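PDB 6RTE: cytochrome c from Pseudomonas aeruginosa, which oxidises dihydro-heme d1 as the dehydrogenase NirN of heme d1 biosynthesis, pairing a heme c-binding cytochrome domain with an eight-bladed beta-propeller. Local coordinates for residues 76-79 with 80-84; 195-198 with 199-203. All coordinates share one frame; numbering follows the deposited sequence.

Contact 1: 76-79 with 80-84; sequences AREV and ILHGR. With HEC (heme c), chain C.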
loop_
_atom_site.group_PDB
_atom_site.type_symbol
_atom_site.label_atom_id
_atom_site.label_comp_id
_atom_site.label_asym_id
_atom_site.label_seq_id
_atom_site.Cartn_x
_atom_site.Cartn_y
_atom_site.Cartn_z
ATOM N N ALA A 76 -14.010 10.576 -14.966
ATOM C CA ALA A 76 -15.258 9.918 -14.583
ATOM C C ALA A 76 -16.327 10.120 -15.649
ATOM O O ALA A 76 -17.071 9.189 -15.980
ATOM C CB ALA A 76 -15.750 10.448 -13.239
ATOM N N ARG A 77 -16.419 11.337 -16.196
ATOM C CA ARG A 77 -17.407 11.609 -17.234
ATOM C C ARG A 77 -17.213 10.687 -18.430
ATOM O O ARG A 77 -18.184 10.149 -18.977
ATOM C CB ARG A 77 -17.305 13.067 -17.665
ATOM C CG ARG A 77 -18.490 13.562 -18.470
ATOM C CD ARG A 77 -18.385 15.054 -18.727
ATOM N NE ARG A 77 -19.580 15.562 -19.395
ATOM C CZ ARG A 77 -19.778 15.507 -20.709
ATOM N NH1 ARG A 77 -18.859 14.976 -21.506
ATOM N NH2 ARG A 77 -20.904 15.991 -21.225
ATOM N N GLU A 78 -15.962 10.490 -18.855
ATOM C CA GLU A 78 -15.713 9.639 -20.011
ATOM C C GLU A 78 -16.028 8.186 -19.699
ATOM O O GLU A 78 -16.513 7.459 -20.575
ATOM C CB GLU A 78 -14.266 9.799 -20.478
ATOM C CG GLU A 78 -13.926 11.196 -20.993
ATOM C CD GLU A 78 -14.528 11.491 -22.366
ATOM O OE1 GLU A 78 -15.307 10.658 -22.879
ATOM O OE2 GLU A 78 -14.217 12.560 -22.937
ATOM N N VAL A 79 -15.778 7.755 -18.455
ATOM C CA VAL A 79 -16.126 6.402 -18.045
ATOM C C VAL A 79 -17.638 6.209 -18.065
ATOM O O VAL A 79 -18.139 5.164 -18.502
ATOM C CB VAL A 79 -15.542 6.098 -16.650
ATOM C CG1 VAL A 79 -16.016 4.738 -16.169
ATOM C CG2 VAL A 79 -14.023 6.139 -16.681
ATOM N N ILE A 80 -18.389 7.207 -17.590
ATOM C CA ILE A 80 -19.844 7.093 -17.572
ATOM C C ILE A 80 -20.396 7.022 -18.991
ATOM O O ILE A 80 -21.389 6.331 -19.253
ATOM C CB ILE A 80 -20.460 8.274 -16.796
ATOM C CG1 ILE A 80 -20.093 8.188 -15.317
ATOM C CG2 ILE A 80 -21.977 8.307 -17.005
ATOM C CD1 ILE A 80 -20.422 9.455 -14.531
ATOM N N LEU A 81 -19.777 7.739 -19.927
ATOM C CA LEU A 81 -20.346 7.838 -21.266
ATOM C C LEU A 81 -19.954 6.652 -22.139
ATOM O O LEU A 81 -20.798 6.101 -22.858
ATOM C CB LEU A 81 -19.909 9.147 -21.927
ATOM C CG LEU A 81 -20.528 10.408 -21.330
ATOM C CD1 LEU A 81 -19.916 11.647 -21.950
ATOM C CD2 LEU A 81 -22.039 10.400 -21.513
ATOM N N HIS A 82 -18.687 6.247 -22.091
ATOM C CA HIS A 82 -18.172 5.227 -22.992
ATOM C C HIS A 82 -17.811 3.934 -22.282
ATOM O O HIS A 82 -17.522 2.936 -22.954
ATOM C CB HIS A 82 -16.949 5.776 -23.733
ATOM C CG HIS A 82 -17.210 7.078 -24.420
ATOM N ND1 HIS A 82 -16.507 8.229 -24.132
ATOM C CD2 HIS A 82 -18.122 7.420 -25.362
ATOM C CE1 HIS A 82 -16.965 9.219 -24.877
ATOM N NE2 HIS A 82 -17.945 8.753 -25.632
ATOM N N GLY A 83 -17.842 3.918 -20.954
ATOM C CA GLY A 83 -17.513 2.730 -20.212
ATOM C C GLY A 83 -16.016 2.566 -20.083
ATOM O O GLY A 83 -15.216 3.336 -20.618
ATOM N N ARG A 84 -15.636 1.529 -19.347
ATOM C CA ARG A 84 -14.232 1.212 -19.163
ATOM C C ARG A 84 -13.875 0.018 -20.031
ATOM O O ARG A 84 -14.501 -1.045 -19.884
ATOM C CB ARG A 84 -13.938 0.912 -17.702
ATOM C CG ARG A 84 -12.464 0.839 -17.393
ATOM C CD ARG A 84 -12.245 1.020 -15.921
ATOM N NE ARG A 84 -12.106 2.422 -15.536
ATOM C CZ ARG A 84 -12.151 2.849 -14.279
ATOM N NH1 ARG A 84 -12.352 1.985 -13.295
ATOM N NH2 ARG A 84 -11.995 4.127 -14.004
HETATM FE FE HEC C . -20.182 2.021 -12.923
HETATM C CHA HEC C . -16.842 1.788 -12.556
HETATM C CHB HEC C . -20.016 5.451 -12.625
HETATM C CHC HEC C . -23.582 2.289 -13.659
HETATM C CHD HEC C . -20.534 -1.327 -12.694
HETATM N NA HEC C . -18.734 3.365 -12.654
HETATM C C1A HEC C . -17.404 3.043 -12.524
HETATM C C2A HEC C . -16.653 4.231 -12.344
HETATM C C3A HEC C . -17.538 5.257 -12.368
HETATM C C4A HEC C . -18.837 4.723 -12.553
HETATM C CMA HEC C . -17.192 6.707 -12.208
HETATM C CAA HEC C . -15.154 4.331 -12.159
HETATM C CBA HEC C . -14.840 4.178 -10.661
HETATM C CGA HEC C . -13.379 4.149 -10.287
HETATM O O1A HEC C . -13.053 3.883 -9.102
HETATM O O2A HEC C . -12.496 4.372 -11.122
HETATM N NB HEC C . -21.551 3.601 -13.103
HETATM C C1B HEC C . -21.266 4.889 -12.937
HETATM C C2B HEC C . -22.447 5.666 -13.126
HETATM C C3B HEC C . -23.467 4.806 -13.428
HETATM C C4B HEC C . -22.854 3.460 -13.405
HETATM C CMB HEC C . -22.529 7.160 -13.018
HETATM C CAB HEC C . -24.903 5.029 -13.763
HETATM C CBB HEC C . -25.030 6.247 -14.676
HETATM N NC HEC C . -21.800 0.721 -13.152
HETATM C C1C HEC C . -23.091 1.006 -13.439
HETATM C C2C HEC C . -23.820 -0.201 -13.485
HETATM C C3C HEC C . -22.943 -1.245 -13.222
HETATM C C4C HEC C . -21.673 -0.636 -12.996
HETATM C CMC HEC C . -25.289 -0.272 -13.778
HETATM C CAC HEC C . -23.142 -2.705 -13.099
HETATM C CBC HEC C . -23.521 -3.537 -14.318
HETATM N ND HEC C . -18.978 0.574 -12.685
HETATM C C1D HEC C . -19.284 -0.723 -12.612
HETATM C C2D HEC C . -18.069 -1.529 -12.424
HETATM C C3D HEC C . -17.040 -0.677 -12.390
HETATM C C4D HEC C . -17.636 0.655 -12.544
HETATM C CMD HEC C . -17.997 -3.028 -12.300
HETATM C CAD HEC C . -15.584 -1.024 -12.199
HETATM C CBD HEC C . -14.906 -1.328 -13.538
HETATM C CGD HEC C . -13.441 -1.670 -13.392
HETATM O O1D HEC C . -13.111 -2.835 -13.126
HETATM O O2D HEC C . -12.554 -0.817 -13.536
#
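Ala76 and Ile80, Arg77 and Leu81, and Glu78 and His82 are joined by successive i to i+4 backbone bonds in the last turns of helix 73-82, and the series ends with Gly83 N donating to Val79 O at 2.8 Å. Gly83 then leaves the helix with positive phi (81°), which favours glycine and turns the chain so that Arg84 swings out toward heme c. One flank of this helix end belongs to the cofactor. Val79 has CG1 anti to its own nitrogen (chi1 175°), placing that methyl above the outer edge of ring A, 3.9 Å from HEC C2A. Ile80 comes in at the rim instead, its CD1 lying 3.5 Å from the methyl carbon HEC CMB. On another flank, Leu81 CD1 rests over one face of the Arg77 guanidinium, 3.5 Å from Arg77 NH1, while the charge itself is taken up by salt bridges to Asp98 and Asp102. Glu78 and His82 run side by side, with carboxylate and imidazole nearly coplanar; Glu78 OE1 sits at the ring edge, 3.0 Å from both His82 ND1 and His82 CE1, and Leu81 CB lies over a face of the same ring. Arg84 supplies the polar contacts to the heme. Its chain bends at chi3, and the guanidinium reaches both heme propionates: NH1 gives a nearly straight bond (169°) to HEC O2D at 2.8 Å and a longer one to HEC O2A, which also accepts from Arg84 NH2 at 2.9 Å. Two nitrogens thus grip one propionate oxygen while NH1 bridges to the other propionate. Such an arrangement should offset the charge of both carboxylates and limit their rotation, while the apolar helix flank packs against the macrocycle.

Contact 2: 195-198 with 199-203; sequences FASR and DGWVT. With HEC (heme c), chain C.
Asp199 accepts from its neighbour Arg198: OD1 takes the NE hydrogen on its syn side, at 2.9 Å between Arg198 NE and Asp199 OD1 and almost straight (174°). The bond lies in the guanidinium plane but rises out of the carboxylate plane. This salt bridge holds the guanidinium at its NE edge, leaving NH1 and NH2 to converge on one propionate oxygen of heme c; Arg198 NH1 lies 2.8 Å from HEC O1A. Asp199 OD2 meanwhile receives the backbone NH of Thr62. Gly200 closes a type I turn, its nitrogen bonding Ser197 O at 3.1 Å from above the carbonyl plane, and its backbone angles call for glycine. With Ser197 N bonded to Trp201 O, the loop is a 3:5 hairpin, a type I turn with a G1 beta bulge, linking strands 192-197 and 201-206 within one blade of the propeller. The backbone N of Trp201 donates to a side chain: Ser197 OG, turned between its backbone N and carbonyl carbon (chi1 84°), lies 3.1 Å from Trp201 N, and a water joins the same hydroxyl to Asp199 N. The indole also makes a cation-pi contact with Arg177. Val202 faces Ala196 in a non-hydrogen-bonded pair, and its CA leans on Phe195 O in a CA-H...O contact of 3.2 Å. Thr203 pairs with Phe195 through two backbone bonds, while its hydroxyl turns to Glu215.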
loop_
_atom_site.group_PDB
_atom_site.type_symbol
_atom_site.label_atom_id
_atom_site.label_comp_id
_atom_site.label_asym_id
_atom_site.label_seq_id
_atom_site.Cartn_x
_atom_site.Cartn_y
_atom_site.Cartn_z
ATOM N N PHE A 195 -4.902 -8.574 2.605
ATOM C CA PHE A 195 -5.069 -7.536 1.608
ATOM C C PHE A 195 -6.065 -6.492 2.109
ATOM O O PHE A 195 -7.057 -6.832 2.760
ATOM C CB PHE A 195 -5.597 -8.115 0.285
ATOM C CG PHE A 195 -4.722 -9.178 -0.323
ATOM C CD1 PHE A 195 -3.680 -8.834 -1.178
ATOM C CD2 PHE A 195 -4.969 -10.523 -0.072
ATOM C CE1 PHE A 195 -2.880 -9.825 -1.769
ATOM C CE2 PHE A 195 -4.179 -11.519 -0.660
ATOM C CZ PHE A 195 -3.134 -11.168 -1.506
ATOM N N ALA A 196 -5.819 -5.232 1.778
ATOM C CA ALA A 196 -6.787 -4.166 2.012
ATOM C C ALA A 196 -7.162 -3.557 0.673
ATOM O O ALA A 196 -6.307 -3.390 -0.208
ATOM C CB ALA A 196 -6.226 -3.097 2.953
ATOM N N SER A 197 -8.440 -3.237 0.504
ATOM C CA SER A 197 -8.899 -2.615 -0.729
ATOM C C SER A 197 -9.304 -1.173 -0.461
ATOM O O SER A 197 -9.592 -0.770 0.673
ATOM C CB SER A 197 -10.070 -3.395 -1.360
ATOM O OG SER A 197 -11.318 -3.028 -0.799
ATOM N N ARG A 198 -9.323 -0.399 -1.544
ATOM C CA ARG A 198 -9.648 1.014 -1.457
ATOM C C ARG A 198 -10.966 1.249 -0.740
ATOM O O ARG A 198 -11.078 2.154 0.101
ATOM C CB ARG A 198 -9.708 1.613 -2.866
ATOM C CG ARG A 198 -10.060 3.106 -2.886
ATOM C CD ARG A 198 -10.310 3.581 -4.297
ATOM N NE ARG A 198 -11.689 3.365 -4.703
ATOM C CZ ARG A 198 -12.155 3.554 -5.935
ATOM N NH1 ARG A 198 -11.351 3.950 -6.922
ATOM N NH2 ARG A 198 -13.438 3.335 -6.185
ATOM N N ASP A 199 -11.985 0.465 -1.069
ATOM C CA ASP A 199 -13.333 0.700 -0.558
ATOM C C ASP A 199 -13.608 -0.039 0.743
ATOM O O ASP A 199 -14.771 -0.155 1.151
ATOM C CB ASP A 199 -14.351 0.343 -1.641
ATOM C CG ASP A 199 -14.152 1.165 -2.903
ATOM O OD1 ASP A 199 -13.611 2.291 -2.783
ATOM O OD2 ASP A 199 -14.515 0.700 -4.007
ATOM N N GLY A 200 -12.567 -0.531 1.411
ATOM C CA GLY A 200 -12.667 -0.921 2.812
ATOM C C GLY A 200 -12.665 -2.408 3.083
ATOM O O GLY A 200 -12.822 -2.801 4.248
ATOM N N TRP A 201 -12.484 -3.244 2.068
ATOM C CA TRP A 201 -12.552 -4.688 2.244
ATOM C C TRP A 201 -11.189 -5.250 2.630
ATOM O O TRP A 201 -10.158 -4.868 2.068
ATOM C CB TRP A 201 -13.056 -5.367 0.976
ATOM C CG TRP A 201 -14.513 -5.145 0.757
ATOM C CD1 TRP A 201 -15.090 -4.156 0.000
ATOM C CD2 TRP A 201 -15.588 -5.900 1.314
ATOM N NE1 TRP A 201 -16.459 -4.261 0.053
ATOM C CE2 TRP A 201 -16.792 -5.318 0.852
ATOM C CE3 TRP A 201 -15.659 -7.006 2.157
ATOM C CZ2 TRP A 201 -18.038 -5.816 1.202
ATOM C CZ3 TRP A 201 -16.901 -7.495 2.507
ATOM C CH2 TRP A 201 -18.070 -6.905 2.027
ATOM N N VAL A 202 -11.193 -6.151 3.604
ATOM C CA VAL A 202 -9.988 -6.853 4.035
ATOM C C VAL A 202 -10.168 -8.327 3.694
ATOM O O VAL A 202 -11.219 -8.911 3.999
ATOM C CB VAL A 202 -9.727 -6.670 5.539
ATOM C CG1 VAL A 202 -8.460 -7.413 5.950
ATOM C CG2 VAL A 202 -9.629 -5.192 5.897
ATOM N N THR A 203 -9.142 -8.925 3.083
ATOM C CA THR A 203 -9.174 -10.314 2.639
ATOM C C THR A 203 -8.031 -11.079 3.300
ATOM O O THR A 203 -6.884 -10.625 3.288
ATOM C CB THR A 203 -9.055 -10.414 1.104
ATOM O OG1 THR A 203 -10.087 -9.633 0.482
ATOM C CG2 THR A 203 -9.168 -11.871 0.616
HETATM FE FE HEC C . -20.182 2.021 -12.923
HETATM C CHA HEC C . -16.842 1.788 -12.556
HETATM C CHB HEC C . -20.016 5.451 -12.625
HETATM C CHC HEC C . -23.582 2.289 -13.659
HETATM C CHD HEC C . -20.534 -1.327 -12.694
HETATM N NA HEC C . -18.734 3.365 -12.654
HETATM C C1A HEC C . -17.404 3.043 -12.524
HETATM C C2A HEC C . -16.653 4.231 -12.344
HETATM C C3A HEC C . -17.538 5.257 -12.368
HETATM C C4A HEC C . -18.837 4.723 -12.553
HETATM C CMA HEC C . -17.192 6.707 -12.208
HETATM C CAA HEC C . -15.154 4.331 -12.159
HETATM C CBA HEC C . -14.840 4.178 -10.661
HETATM C CGA HEC C . -13.379 4.149 -10.287
HETATM O O1A HEC C . -13.053 3.883 -9.102
HETATM O O2A HEC C . -12.496 4.372 -11.122
HETATM N NB HEC C . -21.551 3.601 -13.103
HETATM C C1B HEC C . -21.266 4.889 -12.937
HETATM C C2B HEC C . -22.447 5.666 -13.126
HETATM C C3B HEC C . -23.467 4.806 -13.428
HETATM C C4B HEC C . -22.854 3.460 -13.405
HETATM C CMB HEC C . -22.529 7.160 -13.018
HETATM C CAB HEC C . -24.903 5.029 -13.763
HETATM C CBB HEC C . -25.030 6.247 -14.676
HETATM N NC HEC C . -21.800 0.721 -13.152
HETATM C C1C HEC C . -23.091 1.006 -13.439
HETATM C C2C HEC C . -23.820 -0.201 -13.485
HETATM C C3C HEC C . -22.943 -1.245 -13.222
HETATM C C4C HEC C . -21.673 -0.636 -12.996
HETATM C CMC HEC C . -25.289 -0.272 -13.778
HETATM C CAC HEC C . -23.142 -2.705 -13.099
HETATM C CBC HEC C . -23.521 -3.537 -14.318
HETATM N ND HEC C . -18.978 0.574 -12.685
HETATM C C1D HEC C . -19.284 -0.723 -12.612
HETATM C C2D HEC C . -18.069 -1.529 -12.424
HETATM C C3D HEC C . -17.040 -0.677 -12.390
HETATM C C4D HEC C . -17.636 0.655 -12.544
HETATM C CMD HEC C . -17.997 -3.028 -12.300
HETATM C CAD HEC C . -15.584 -1.024 -12.199
HETATM C CBD HEC C . -14.906 -1.328 -13.538
HETATM C CGD HEC C . -13.441 -1.670 -13.392
HETATM O O1D HEC C . -13.111 -2.835 -13.126
HETATM O O2D HEC C . -12.554 -0.817 -13.536
HETATM O O HOH W 1 -12.534 -2.126 -2.980
#

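From the N terminus, contact 1 comes first, in the cytochrome part of the chain, where it finishes helix 73-82 and turns into the following loop; contact 2 lies more than a hundred residues later and closes a tight hairpin in a propeller blade. They stand in series, neither nesting nor crossing, with centres 24 Å apart and nearest atoms about 7 Å apart. The cofactor bridges them: Arg84 and Arg198 hold different oxygens of the same heme c propionate. Further links between the domains run through Tyr178, weakly bonded to Arg84, and through Thr62 and Pro61, which meet Asp199. The heme edge thus forms part of the seam between cytochrome and propeller.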